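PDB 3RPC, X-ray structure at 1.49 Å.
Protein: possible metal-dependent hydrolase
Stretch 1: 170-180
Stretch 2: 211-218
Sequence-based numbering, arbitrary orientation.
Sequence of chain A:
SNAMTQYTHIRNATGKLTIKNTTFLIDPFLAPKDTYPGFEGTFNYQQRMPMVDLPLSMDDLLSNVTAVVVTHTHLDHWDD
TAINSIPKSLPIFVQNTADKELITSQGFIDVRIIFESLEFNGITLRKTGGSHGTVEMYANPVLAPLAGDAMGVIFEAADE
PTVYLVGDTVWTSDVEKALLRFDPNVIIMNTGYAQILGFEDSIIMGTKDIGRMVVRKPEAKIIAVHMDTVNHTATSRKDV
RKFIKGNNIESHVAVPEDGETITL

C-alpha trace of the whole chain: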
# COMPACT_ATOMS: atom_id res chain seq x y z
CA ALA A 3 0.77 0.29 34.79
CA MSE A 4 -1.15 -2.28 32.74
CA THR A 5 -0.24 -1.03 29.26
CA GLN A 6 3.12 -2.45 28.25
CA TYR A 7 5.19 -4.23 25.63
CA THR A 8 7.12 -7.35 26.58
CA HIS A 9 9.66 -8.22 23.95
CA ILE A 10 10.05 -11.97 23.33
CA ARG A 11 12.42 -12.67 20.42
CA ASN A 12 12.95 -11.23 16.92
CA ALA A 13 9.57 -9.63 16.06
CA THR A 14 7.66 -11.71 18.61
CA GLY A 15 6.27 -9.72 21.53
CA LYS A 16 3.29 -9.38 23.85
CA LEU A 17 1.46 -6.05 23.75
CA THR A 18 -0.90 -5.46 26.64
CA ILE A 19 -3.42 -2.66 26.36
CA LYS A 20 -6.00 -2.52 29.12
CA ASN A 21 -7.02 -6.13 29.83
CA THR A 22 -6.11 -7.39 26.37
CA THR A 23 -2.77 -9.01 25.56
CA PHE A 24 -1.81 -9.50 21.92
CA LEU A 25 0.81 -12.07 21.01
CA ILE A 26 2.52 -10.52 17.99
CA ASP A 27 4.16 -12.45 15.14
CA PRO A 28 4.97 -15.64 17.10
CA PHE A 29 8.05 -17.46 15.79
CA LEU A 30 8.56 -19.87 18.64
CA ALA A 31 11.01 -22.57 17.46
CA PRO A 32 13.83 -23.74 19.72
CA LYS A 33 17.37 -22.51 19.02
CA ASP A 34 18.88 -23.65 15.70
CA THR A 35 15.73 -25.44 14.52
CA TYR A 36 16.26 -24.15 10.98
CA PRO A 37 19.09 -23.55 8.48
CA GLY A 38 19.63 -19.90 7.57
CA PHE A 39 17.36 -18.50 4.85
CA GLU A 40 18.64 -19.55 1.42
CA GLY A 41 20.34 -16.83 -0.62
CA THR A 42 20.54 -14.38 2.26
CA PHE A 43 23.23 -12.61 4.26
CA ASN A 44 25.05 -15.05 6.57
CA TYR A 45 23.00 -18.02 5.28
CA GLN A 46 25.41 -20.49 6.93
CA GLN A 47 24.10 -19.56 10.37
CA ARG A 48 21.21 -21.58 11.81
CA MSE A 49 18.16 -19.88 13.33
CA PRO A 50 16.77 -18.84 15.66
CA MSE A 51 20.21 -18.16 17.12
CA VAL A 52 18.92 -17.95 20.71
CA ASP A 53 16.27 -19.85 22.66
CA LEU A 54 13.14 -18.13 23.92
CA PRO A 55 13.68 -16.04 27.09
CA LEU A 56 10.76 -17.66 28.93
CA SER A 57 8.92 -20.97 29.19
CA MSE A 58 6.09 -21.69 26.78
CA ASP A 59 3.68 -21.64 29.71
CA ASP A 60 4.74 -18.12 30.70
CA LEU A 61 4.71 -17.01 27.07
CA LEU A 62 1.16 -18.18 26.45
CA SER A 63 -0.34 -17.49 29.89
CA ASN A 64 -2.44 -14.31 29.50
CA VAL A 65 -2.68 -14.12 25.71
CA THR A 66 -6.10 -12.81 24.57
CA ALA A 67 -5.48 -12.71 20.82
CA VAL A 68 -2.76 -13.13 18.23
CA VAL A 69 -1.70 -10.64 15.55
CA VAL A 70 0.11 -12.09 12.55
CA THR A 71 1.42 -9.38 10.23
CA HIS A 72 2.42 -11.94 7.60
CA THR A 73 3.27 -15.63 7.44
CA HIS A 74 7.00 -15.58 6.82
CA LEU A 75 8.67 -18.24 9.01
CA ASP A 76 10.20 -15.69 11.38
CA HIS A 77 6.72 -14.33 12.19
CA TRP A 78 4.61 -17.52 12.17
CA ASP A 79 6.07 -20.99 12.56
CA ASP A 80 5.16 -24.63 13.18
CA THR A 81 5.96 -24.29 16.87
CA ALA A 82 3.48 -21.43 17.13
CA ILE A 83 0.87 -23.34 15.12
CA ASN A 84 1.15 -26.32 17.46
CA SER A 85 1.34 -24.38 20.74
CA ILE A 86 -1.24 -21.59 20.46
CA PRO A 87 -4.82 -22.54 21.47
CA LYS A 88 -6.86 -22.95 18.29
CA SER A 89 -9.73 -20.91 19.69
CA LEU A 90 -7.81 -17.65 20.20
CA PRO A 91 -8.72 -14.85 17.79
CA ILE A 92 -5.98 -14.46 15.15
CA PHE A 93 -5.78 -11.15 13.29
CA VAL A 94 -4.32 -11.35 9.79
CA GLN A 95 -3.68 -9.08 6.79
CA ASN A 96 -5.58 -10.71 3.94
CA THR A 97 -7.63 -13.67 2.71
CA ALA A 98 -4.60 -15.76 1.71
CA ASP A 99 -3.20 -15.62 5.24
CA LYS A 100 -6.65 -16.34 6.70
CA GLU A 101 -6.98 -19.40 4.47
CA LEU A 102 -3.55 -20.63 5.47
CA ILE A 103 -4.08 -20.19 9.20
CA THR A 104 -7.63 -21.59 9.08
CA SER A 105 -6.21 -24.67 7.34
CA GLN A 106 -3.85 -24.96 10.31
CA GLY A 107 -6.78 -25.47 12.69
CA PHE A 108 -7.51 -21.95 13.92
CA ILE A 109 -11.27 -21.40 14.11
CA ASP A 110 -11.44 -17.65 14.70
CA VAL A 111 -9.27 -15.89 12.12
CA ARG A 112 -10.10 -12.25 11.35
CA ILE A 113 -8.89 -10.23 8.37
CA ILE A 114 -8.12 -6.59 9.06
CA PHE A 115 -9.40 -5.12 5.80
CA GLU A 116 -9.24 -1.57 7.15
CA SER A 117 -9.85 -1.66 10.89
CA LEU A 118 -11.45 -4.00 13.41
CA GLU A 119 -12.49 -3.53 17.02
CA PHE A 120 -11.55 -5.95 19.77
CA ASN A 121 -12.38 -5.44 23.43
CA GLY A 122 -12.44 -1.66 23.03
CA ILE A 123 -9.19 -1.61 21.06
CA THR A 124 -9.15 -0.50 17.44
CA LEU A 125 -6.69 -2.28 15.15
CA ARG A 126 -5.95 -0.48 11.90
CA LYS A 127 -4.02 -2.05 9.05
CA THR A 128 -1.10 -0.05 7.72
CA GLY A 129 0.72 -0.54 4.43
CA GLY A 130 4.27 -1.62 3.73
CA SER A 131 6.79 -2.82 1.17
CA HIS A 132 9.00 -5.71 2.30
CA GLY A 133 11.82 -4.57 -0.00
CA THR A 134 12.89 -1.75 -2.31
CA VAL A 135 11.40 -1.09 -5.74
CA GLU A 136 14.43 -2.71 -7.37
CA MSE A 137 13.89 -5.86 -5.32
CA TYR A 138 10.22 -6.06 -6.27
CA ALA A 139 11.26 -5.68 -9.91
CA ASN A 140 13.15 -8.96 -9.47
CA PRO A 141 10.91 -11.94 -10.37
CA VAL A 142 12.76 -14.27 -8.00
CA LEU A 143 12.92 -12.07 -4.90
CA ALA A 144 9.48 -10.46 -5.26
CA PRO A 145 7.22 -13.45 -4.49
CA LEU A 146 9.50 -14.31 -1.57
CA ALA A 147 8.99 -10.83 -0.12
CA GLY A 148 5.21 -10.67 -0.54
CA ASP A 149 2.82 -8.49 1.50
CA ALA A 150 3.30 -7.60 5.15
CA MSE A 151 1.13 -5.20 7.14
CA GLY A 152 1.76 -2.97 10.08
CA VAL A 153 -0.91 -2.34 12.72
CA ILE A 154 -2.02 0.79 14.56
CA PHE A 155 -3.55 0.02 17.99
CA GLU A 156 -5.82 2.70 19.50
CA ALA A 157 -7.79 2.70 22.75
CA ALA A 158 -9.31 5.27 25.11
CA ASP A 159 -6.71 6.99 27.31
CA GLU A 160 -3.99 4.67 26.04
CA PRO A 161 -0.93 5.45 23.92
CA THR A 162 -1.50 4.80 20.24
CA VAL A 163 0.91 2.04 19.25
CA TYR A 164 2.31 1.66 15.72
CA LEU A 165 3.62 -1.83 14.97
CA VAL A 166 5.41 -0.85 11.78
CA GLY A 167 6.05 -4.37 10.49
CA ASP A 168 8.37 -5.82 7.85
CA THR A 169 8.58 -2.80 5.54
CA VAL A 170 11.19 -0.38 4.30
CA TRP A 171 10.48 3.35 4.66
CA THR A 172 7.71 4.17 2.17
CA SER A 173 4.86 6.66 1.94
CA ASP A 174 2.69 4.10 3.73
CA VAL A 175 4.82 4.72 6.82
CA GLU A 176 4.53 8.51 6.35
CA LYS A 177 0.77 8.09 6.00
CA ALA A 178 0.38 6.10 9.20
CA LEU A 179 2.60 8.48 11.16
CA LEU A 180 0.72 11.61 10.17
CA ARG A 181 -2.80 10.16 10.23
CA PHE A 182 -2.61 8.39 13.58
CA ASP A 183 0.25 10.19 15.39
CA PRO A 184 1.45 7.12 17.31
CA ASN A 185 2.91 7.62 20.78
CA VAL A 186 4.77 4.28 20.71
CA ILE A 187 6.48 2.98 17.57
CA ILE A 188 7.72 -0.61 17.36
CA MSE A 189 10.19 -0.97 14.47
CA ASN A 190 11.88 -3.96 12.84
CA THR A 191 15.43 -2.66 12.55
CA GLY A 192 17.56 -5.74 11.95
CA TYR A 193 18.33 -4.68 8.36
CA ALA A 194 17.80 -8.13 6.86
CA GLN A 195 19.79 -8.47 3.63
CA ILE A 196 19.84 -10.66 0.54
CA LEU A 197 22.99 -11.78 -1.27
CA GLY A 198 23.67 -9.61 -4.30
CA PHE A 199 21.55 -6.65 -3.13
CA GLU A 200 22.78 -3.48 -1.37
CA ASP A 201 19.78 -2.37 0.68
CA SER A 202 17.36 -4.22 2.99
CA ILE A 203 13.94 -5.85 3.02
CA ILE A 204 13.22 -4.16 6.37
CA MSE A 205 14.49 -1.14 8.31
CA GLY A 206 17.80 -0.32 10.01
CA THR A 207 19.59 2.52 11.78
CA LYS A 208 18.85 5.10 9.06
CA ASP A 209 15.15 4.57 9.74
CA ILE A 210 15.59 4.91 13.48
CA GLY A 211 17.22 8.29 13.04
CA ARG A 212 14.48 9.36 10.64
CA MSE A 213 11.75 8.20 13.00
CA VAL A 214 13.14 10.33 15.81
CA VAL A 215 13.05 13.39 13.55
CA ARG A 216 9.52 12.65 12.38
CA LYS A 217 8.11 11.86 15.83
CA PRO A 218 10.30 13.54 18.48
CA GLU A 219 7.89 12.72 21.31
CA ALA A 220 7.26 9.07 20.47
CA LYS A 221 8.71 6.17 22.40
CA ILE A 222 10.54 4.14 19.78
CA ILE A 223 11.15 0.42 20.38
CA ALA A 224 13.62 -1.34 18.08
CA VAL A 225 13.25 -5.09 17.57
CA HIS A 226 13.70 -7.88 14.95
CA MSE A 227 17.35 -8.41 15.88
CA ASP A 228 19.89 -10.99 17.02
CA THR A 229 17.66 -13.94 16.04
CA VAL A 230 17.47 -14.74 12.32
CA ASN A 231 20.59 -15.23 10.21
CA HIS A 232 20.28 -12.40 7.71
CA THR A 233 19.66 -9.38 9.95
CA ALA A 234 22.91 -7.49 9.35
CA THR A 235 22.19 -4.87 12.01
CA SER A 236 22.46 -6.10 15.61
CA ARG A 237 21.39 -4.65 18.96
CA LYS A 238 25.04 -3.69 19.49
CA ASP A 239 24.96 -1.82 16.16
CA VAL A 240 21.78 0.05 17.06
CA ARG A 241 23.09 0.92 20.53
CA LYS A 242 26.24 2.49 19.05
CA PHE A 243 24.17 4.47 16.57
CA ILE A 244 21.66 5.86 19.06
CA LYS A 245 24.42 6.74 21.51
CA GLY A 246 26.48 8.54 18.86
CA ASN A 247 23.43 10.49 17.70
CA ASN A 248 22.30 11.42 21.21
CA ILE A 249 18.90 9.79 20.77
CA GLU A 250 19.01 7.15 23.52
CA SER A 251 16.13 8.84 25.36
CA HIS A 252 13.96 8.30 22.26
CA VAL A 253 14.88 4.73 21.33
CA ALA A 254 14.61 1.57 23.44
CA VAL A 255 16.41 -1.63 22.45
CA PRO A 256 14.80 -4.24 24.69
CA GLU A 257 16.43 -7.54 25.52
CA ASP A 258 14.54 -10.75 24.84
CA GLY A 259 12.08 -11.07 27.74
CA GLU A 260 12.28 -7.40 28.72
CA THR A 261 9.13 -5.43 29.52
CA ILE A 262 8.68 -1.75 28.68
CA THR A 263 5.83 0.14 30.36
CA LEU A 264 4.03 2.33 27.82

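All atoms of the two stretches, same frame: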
# COMPACT_ATOMS: atom_id res chain seq x y z
N VAL A 170 10.23 -1.47 4.40
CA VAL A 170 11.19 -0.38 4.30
C VAL A 170 10.43 0.95 4.45
O VAL A 170 9.20 0.97 4.54
CB VAL A 170 11.97 -0.42 2.98
CG1 VAL A 170 12.67 -1.76 2.81
CG2 VAL A 170 11.05 -0.14 1.76
N TRP A 171 11.15 2.06 4.49
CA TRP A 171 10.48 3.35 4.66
C TRP A 171 9.80 3.77 3.36
O TRP A 171 10.47 4.10 2.39
CB TRP A 171 11.48 4.41 5.09
CG TRP A 171 10.82 5.63 5.62
CD1 TRP A 171 10.14 6.57 4.91
CD2 TRP A 171 10.77 6.05 6.99
NE1 TRP A 171 9.65 7.55 5.75
CE2 TRP A 171 10.04 7.26 7.03
CE3 TRP A 171 11.29 5.53 8.18
CZ2 TRP A 171 9.81 7.95 8.22
CZ3 TRP A 171 11.06 6.22 9.36
CH2 TRP A 171 10.32 7.41 9.37
N THR A 172 8.47 3.75 3.34
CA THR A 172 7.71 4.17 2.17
C THR A 172 6.68 5.22 2.58
O THR A 172 6.57 5.58 3.76
CB THR A 172 6.92 3.01 1.56
OG1 THR A 172 5.87 2.63 2.45
CG2 THR A 172 7.82 1.81 1.28
N SER A 173 5.91 5.72 1.62
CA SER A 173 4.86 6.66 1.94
C SER A 173 3.78 6.06 2.83
O SER A 173 3.04 6.79 3.49
CB SER A 173 4.23 7.23 0.67
OG SER A 173 5.20 7.99 -0.05
N ASP A 174 3.67 4.73 2.85
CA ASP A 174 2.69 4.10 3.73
C ASP A 174 3.04 4.36 5.19
O ASP A 174 2.15 4.51 6.04
CB ASP A 174 2.58 2.61 3.45
CG ASP A 174 1.76 2.30 2.21
OD1 ASP A 174 0.83 3.07 1.90
OD2 ASP A 174 2.03 1.28 1.54
N VAL A 175 4.34 4.41 5.48
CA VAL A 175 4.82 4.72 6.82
C VAL A 175 4.53 6.19 7.13
O VAL A 175 4.01 6.52 8.21
CB VAL A 175 6.34 4.41 6.94
CG1 VAL A 175 6.88 4.80 8.32
CG2 VAL A 175 6.59 2.94 6.63
N GLU A 176 4.82 7.08 6.18
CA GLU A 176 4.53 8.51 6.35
C GLU A 176 3.05 8.74 6.60
O GLU A 176 2.68 9.56 7.43
CB GLU A 176 5.00 9.34 5.15
CG GLU A 176 6.51 9.30 4.89
CD GLU A 176 7.33 10.12 5.89
OE1 GLU A 176 6.77 10.74 6.82
OE2 GLU A 176 8.57 10.15 5.73
N LYS A 177 2.23 8.01 5.85
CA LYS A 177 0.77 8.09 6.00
C LYS A 177 0.33 7.69 7.39
O LYS A 177 -0.43 8.43 8.03
CB LYS A 177 0.07 7.23 4.95
CG LYS A 177 0.05 7.86 3.56
CD LYS A 177 -0.44 6.85 2.53
CE LYS A 177 -0.58 7.47 1.14
NZ LYS A 177 -1.24 6.49 0.22
N ALA A 178 0.80 6.55 7.88
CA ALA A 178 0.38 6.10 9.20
C ALA A 178 0.83 7.07 10.28
O ALA A 178 0.07 7.38 11.20
CB ALA A 178 0.90 4.70 9.49
N LEU A 179 2.06 7.57 10.16
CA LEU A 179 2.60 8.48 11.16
C LEU A 179 1.79 9.76 11.28
O LEU A 179 1.48 10.22 12.38
CB LEU A 179 4.07 8.81 10.84
CG LEU A 179 5.06 7.65 11.02
CD1 LEU A 179 6.45 8.04 10.50
CD2 LEU A 179 5.16 7.20 12.47
N LEU A 180 1.43 10.35 10.14
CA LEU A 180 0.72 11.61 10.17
C LEU A 180 -0.76 11.43 10.53
O LEU A 180 -1.33 12.21 11.28
CB LEU A 180 0.87 12.34 8.83
CG LEU A 180 0.20 13.72 8.73
CD1 LEU A 180 0.82 14.71 9.71
CD2 LEU A 180 0.29 14.25 7.31
N GLY A 211 16.92 6.88 12.97
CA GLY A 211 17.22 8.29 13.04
C GLY A 211 16.08 9.11 12.44
O GLY A 211 15.69 10.15 12.99
N ARG A 212 15.53 8.62 11.33
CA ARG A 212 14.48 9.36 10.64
C ARG A 212 13.22 9.37 11.48
O ARG A 212 12.49 10.37 11.51
CB ARG A 212 14.20 8.76 9.26
CG ARG A 212 13.31 9.61 8.37
CD ARG A 212 13.07 8.96 7.01
NE ARG A 212 14.32 8.64 6.33
CZ ARG A 212 14.73 7.39 6.09
NH1 ARG A 212 13.97 6.35 6.45
NH2 ARG A 212 15.89 7.18 5.49
N MSE A 213 12.95 8.27 12.17
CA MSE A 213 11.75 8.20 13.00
C MSE A 213 11.80 9.20 14.15
O MSE A 213 10.77 9.77 14.53
CB MSE A 213 11.54 6.78 13.56
CG MSE A 213 10.18 6.55 14.21
SE MSE A 213 8.76 6.65 12.87
CE MSE A 213 9.03 4.98 11.98
N VAL A 214 12.98 9.40 14.71
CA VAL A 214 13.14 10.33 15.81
C VAL A 214 12.90 11.76 15.35
O VAL A 214 12.32 12.57 16.09
CB VAL A 214 14.53 10.18 16.46
CG1 VAL A 214 14.80 11.34 17.41
CG2 VAL A 214 14.63 8.84 17.19
N VAL A 215 13.32 12.07 14.13
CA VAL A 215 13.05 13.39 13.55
C VAL A 215 11.56 13.56 13.29
O VAL A 215 10.98 14.60 13.60
CB VAL A 215 13.83 13.59 12.25
CG1 VAL A 215 13.40 14.89 11.56
CG2 VAL A 215 15.33 13.60 12.52
N ARG A 216 10.93 12.53 12.73
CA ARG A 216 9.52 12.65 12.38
C ARG A 216 8.61 12.74 13.61
O ARG A 216 7.65 13.51 13.62
CB ARG A 216 9.06 11.51 11.47
CG ARG A 216 7.74 11.79 10.76
CD ARG A 216 7.90 12.79 9.61
NE ARG A 216 8.61 12.20 8.48
CZ ARG A 216 9.88 12.43 8.19
NH1 ARG A 216 10.44 11.82 7.15
NH2 ARG A 216 10.60 13.27 8.92
N LYS A 217 8.94 11.96 14.64
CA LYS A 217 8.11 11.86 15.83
C LYS A 217 8.96 12.03 17.09
O LYS A 217 9.25 11.06 17.78
CB LYS A 217 7.38 10.52 15.86
CG LYS A 217 6.36 10.36 14.75
CD LYS A 217 5.22 11.36 14.92
CE LYS A 217 4.13 11.16 13.89
NZ LYS A 217 3.15 12.28 13.90
N PRO A 218 9.37 13.28 17.38
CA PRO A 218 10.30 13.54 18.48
C PRO A 218 9.77 13.18 19.86
O PRO A 218 10.55 13.05 20.80
CB PRO A 218 10.52 15.06 18.40
CG PRO A 218 10.10 15.45 17.04
CD PRO A 218 9.02 14.50 16.64

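The helices 173-180 and 211-216 run in roughly the same direction, 32° apart, but their axes come no closer than 12.1 Å, so long side chains must fill the gap. Trp171, in the loop before the first helix, is the largest bump. Its indole enters a hollow lined by Arg212, Met213 and Arg216. The extended aliphatic part of Arg212 lies across one face of Trp171, with CD 3.6 Å from the centroid of its six-membered ring, while Arg212 CZ sits 4.5 Å from that of its five-membered ring, a cation-pi contact. Arginine offers a flat ring both methylenes and charge.

Selenomethionine Met213 bends its flexible end into the space between Trp171, Val175 and Leu179: its CE lies 3.5 Å from Trp171 CZ3, and its SE 3.6 Å from Leu179 CD1. Leu179 also packs its CD1 4.0 Å from Arg216 CG, using that arginine's apolar stem.

Arg216 meets Glu176 in a two-pronged salt bridge, NE to OE1 and NH1 to OE2, both 2.9 Å. With two oxygens, the carboxylate meets both nitrogens while Glu176 OE2 also accepts from Trp171 NE1 at 2.8 Å. Level with Leu179, Lys217 lays its CE 3.9 Å from Leu179 CB; its long chain lets NZ reach backbone Leu179 O in a weak hydrogen bond, 3.1 Å.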